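Local coordinates for ferritin (Mycoplasma penetrans, PDB 7DIE), which stores iron in a 24-subunit shell with atypical ferroxidase centres, taking up Fe2+ through its B-channels, at the interface of chains A and B. Sequence-based numbering; all coordinates share one arbitrary frame. Chains: chain A/B, Ferritin.

The interface of chains A and B. Residues chain A 110, 113-114, 117, 125, 132; chain B 117, 120, 122-123, 125-126.
This subunit–subunit contact of the 24-mer ferritin shell sets the end of one four-helix bundle against the flank of its neighbour, and, judging from the family, probably lies beside a three-fold channel. The turn joining helices 91-118 and 122-150 of chain B abuts the same two helices of chain A near the same end, but shifted, so that most residues meet different partners in the two chains while Leu117 and Phe125 meet their own copies. B:Phe122, at the start of its helix, supplies the main apolar plug. With CG anti to the carbonyl carbon (chi1 -69°), its ring lies along helix 91-118 of chain A. One face receives the methyl of A:Thr113, CG2 standing 4.0 Å from the centroid of the B:Phe122 ring in a CH-pi contact, while B:Phe122 CE2 lies 3.5 Å from A:Glu114 CB. A:Phe125 crosses obliquely, bringing its CE1 edge over the CD1/CE1 rim of the B:Phe122 ring; one face of A:Phe125 carries A:Leu117 CD1 over its centre. Beside this ring, A:Leu117 CD2 and B:Leu117 CD1 meet tip to tip at 3.8 Å, and B:Phe125 CE2 touches CZ at the edge of A:Phe125.

Polar groups border this apolar centre. A:Glu114, extended with CG anti to the backbone N (chi1 -178°), crosses B:Lys120 at about a right angle; its carboxylate OE1 forms a weak, long salt bridge of 3.3 Å to B:Lys120 NZ, supplemented by a shared water. A:Lys110, bent at its last torsion (chi4 -56°), turns its amine NZ toward the carbonyl O of B:Lys120 in a weak hydrogen bond of 3.1 Å. On the opposite border A:Val132 rests CG1 on B:Glu123 CA at 3.7 Å, and a second water links the A:Val132 carbonyl to the B:Glu123 carboxylate.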
loop_
_atom_site.group_PDB
_atom_site.type_symbol
_atom_site.label_atom_id
_atom_site.label_comp_id
_atom_site.label_asym_id
_atom_site.label_seq_id
_atom_site.Cartn_x
_atom_site.Cartn_y
_atom_site.Cartn_z
ATOM N N LYS A 110 16.663 -17.807 -47.304
ATOM C CA LYS A 110 17.573 -18.935 -47.470
ATOM C C LYS A 110 18.746 -18.567 -48.375
ATOM O O LYS A 110 19.889 -18.964 -48.111
ATOM C CB LYS A 110 16.812 -20.139 -48.030
ATOM C CG LYS A 110 17.617 -21.439 -48.124
ATOM C CD LYS A 110 16.712 -22.573 -48.625
ATOM C CE LYS A 110 17.355 -23.943 -48.525
ATOM N NZ LYS A 110 18.647 -24.007 -49.246
ATOM N N THR A 113 21.149 -16.262 -46.550
ATOM C CA THR A 113 21.807 -17.040 -45.513
ATOM C C THR A 113 22.899 -17.914 -46.115
ATOM O O THR A 113 24.046 -17.905 -45.659
ATOM C CB THR A 113 20.768 -17.889 -44.774
ATOM O OG1 THR A 113 19.821 -17.020 -44.135
ATOM C CG2 THR A 113 21.443 -18.776 -43.729
ATOM N N GLU A 114 22.559 -18.657 -47.169
ATOM C CA GLU A 114 23.523 -19.569 -47.773
ATOM C C GLU A 114 24.706 -18.815 -48.380
ATOM O O GLU A 114 25.868 -19.197 -48.184
ATOM C CB GLU A 114 22.835 -20.416 -48.836
ATOM C CG GLU A 114 23.780 -21.412 -49.476
ATOM C CD GLU A 114 23.104 -22.277 -50.533
ATOM O OE1 GLU A 114 23.754 -23.229 -51.006
ATOM O OE2 GLU A 114 21.930 -22.019 -50.877
ATOM N N LEU A 117 27.131 -17.264 -45.775
ATOM C CA LEU A 117 28.013 -18.274 -45.196
ATOM C C LEU A 117 29.092 -18.692 -46.195
ATOM O O LEU A 117 30.272 -18.818 -45.847
ATOM C CB LEU A 117 27.200 -19.498 -44.754
ATOM C CG LEU A 117 27.991 -20.642 -44.104
ATOM C CD1 LEU A 117 28.646 -20.152 -42.830
ATOM C CD2 LEU A 117 27.111 -21.861 -43.805
ATOM N N PHE A 125 25.613 -13.852 -41.808
ATOM C CA PHE A 125 25.008 -15.142 -41.485
ATOM C C PHE A 125 24.340 -15.102 -40.111
ATOM O O PHE A 125 23.212 -15.584 -39.946
ATOM C CB PHE A 125 26.068 -16.252 -41.543
ATOM C CG PHE A 125 25.526 -17.633 -41.219
ATOM C CD1 PHE A 125 24.768 -18.334 -42.148
ATOM C CD2 PHE A 125 25.781 -18.224 -39.990
ATOM C CE1 PHE A 125 24.278 -19.593 -41.858
ATOM C CE2 PHE A 125 25.287 -19.485 -39.681
ATOM C CZ PHE A 125 24.534 -20.174 -40.615
ATOM N N VAL A 132 15.781 -16.732 -40.571
ATOM C CA VAL A 132 15.578 -18.156 -40.817
ATOM C C VAL A 132 14.464 -18.681 -39.919
ATOM O O VAL A 132 13.536 -19.357 -40.372
ATOM C CB VAL A 132 16.876 -18.948 -40.586
ATOM C CG1 VAL A 132 16.556 -20.463 -40.612
ATOM C CG2 VAL A 132 17.955 -18.599 -41.617
ATOM N N LEU B 117 23.412 -28.877 -42.050
ATOM C CA LEU B 117 24.196 -27.799 -42.657
ATOM C C LEU B 117 24.685 -28.190 -44.049
ATOM O O LEU B 117 24.549 -27.420 -45.015
ATOM C CB LEU B 117 25.388 -27.443 -41.770
ATOM C CG LEU B 117 26.245 -26.276 -42.278
ATOM C CD1 LEU B 117 25.432 -24.982 -42.415
ATOM C CD2 LEU B 117 27.421 -26.061 -41.369
ATOM N N LYS B 120 22.220 -27.865 -46.686
ATOM C CA LYS B 120 21.665 -26.515 -46.830
ATOM C C LYS B 120 20.255 -26.408 -46.248
ATOM O O LYS B 120 19.441 -25.604 -46.704
ATOM C CB LYS B 120 21.670 -26.043 -48.291
ATOM C CG LYS B 120 22.965 -26.343 -49.068
ATOM C CD LYS B 120 24.172 -25.664 -48.449
ATOM C CE LYS B 120 25.482 -26.168 -49.059
ATOM N NZ LYS B 120 25.450 -26.031 -50.526
ATOM N N PHE B 122 19.013 -24.826 -43.622
ATOM C CA PHE B 122 19.370 -23.853 -42.597
ATOM C C PHE B 122 18.317 -23.766 -41.495
ATOM O O PHE B 122 18.657 -23.447 -40.351
ATOM C CB PHE B 122 19.617 -22.498 -43.252
ATOM C CG PHE B 122 20.860 -22.491 -44.097
ATOM C CD1 PHE B 122 22.113 -22.505 -43.494
ATOM C CD2 PHE B 122 20.780 -22.570 -45.484
ATOM C CE1 PHE B 122 23.281 -22.550 -44.266
ATOM C CE2 PHE B 122 21.941 -22.614 -46.253
ATOM C CZ PHE B 122 23.188 -22.601 -45.645
ATOM N N GLU B 123 17.052 -24.063 -41.810
ATOM C CA GLU B 123 16.018 -24.089 -40.771
ATOM C C GLU B 123 16.305 -25.157 -39.724
ATOM O O GLU B 123 16.162 -24.919 -38.518
ATOM C CB GLU B 123 14.643 -24.317 -41.406
ATOM C CG GLU B 123 14.203 -23.129 -42.251
ATOM C CD GLU B 123 12.965 -23.387 -43.065
ATOM O OE1 GLU B 123 12.535 -24.558 -43.182
ATOM O OE2 GLU B 123 12.436 -22.410 -43.626
ATOM N N PHE B 125 19.311 -26.524 -39.199
ATOM C CA PHE B 125 20.560 -26.130 -38.558
ATOM C C PHE B 125 20.311 -25.103 -37.459
ATOM O O PHE B 125 20.896 -25.184 -36.370
ATOM C CB PHE B 125 21.535 -25.562 -39.596
ATOM C CG PHE B 125 22.857 -25.123 -39.013
ATOM C CD1 PHE B 125 23.836 -26.062 -38.685
ATOM C CD2 PHE B 125 23.121 -23.776 -38.798
ATOM C CE1 PHE B 125 25.070 -25.667 -38.161
ATOM C CE2 PHE B 125 24.347 -23.368 -38.261
ATOM C CZ PHE B 125 25.320 -24.319 -37.942
ATOM N N GLU B 126 19.448 -24.126 -37.729
ATOM C CA GLU B 126 19.148 -23.114 -36.722
ATOM C C GLU B 126 18.482 -23.741 -35.493
ATOM O O GLU B 126 18.844 -23.430 -34.348
ATOM C CB GLU B 126 18.268 -22.040 -37.349
ATOM C CG GLU B 126 18.127 -20.769 -36.515
ATOM C CD GLU B 126 17.176 -20.918 -35.321
ATOM O OE1 GLU B 126 16.195 -21.702 -35.385
ATOM O OE2 GLU B 126 17.416 -20.229 -34.309
HETATM O O HOH W 1 13.142 -19.814 -43.121
HETATM O O HOH W 2 26.393 -22.985 -50.260
#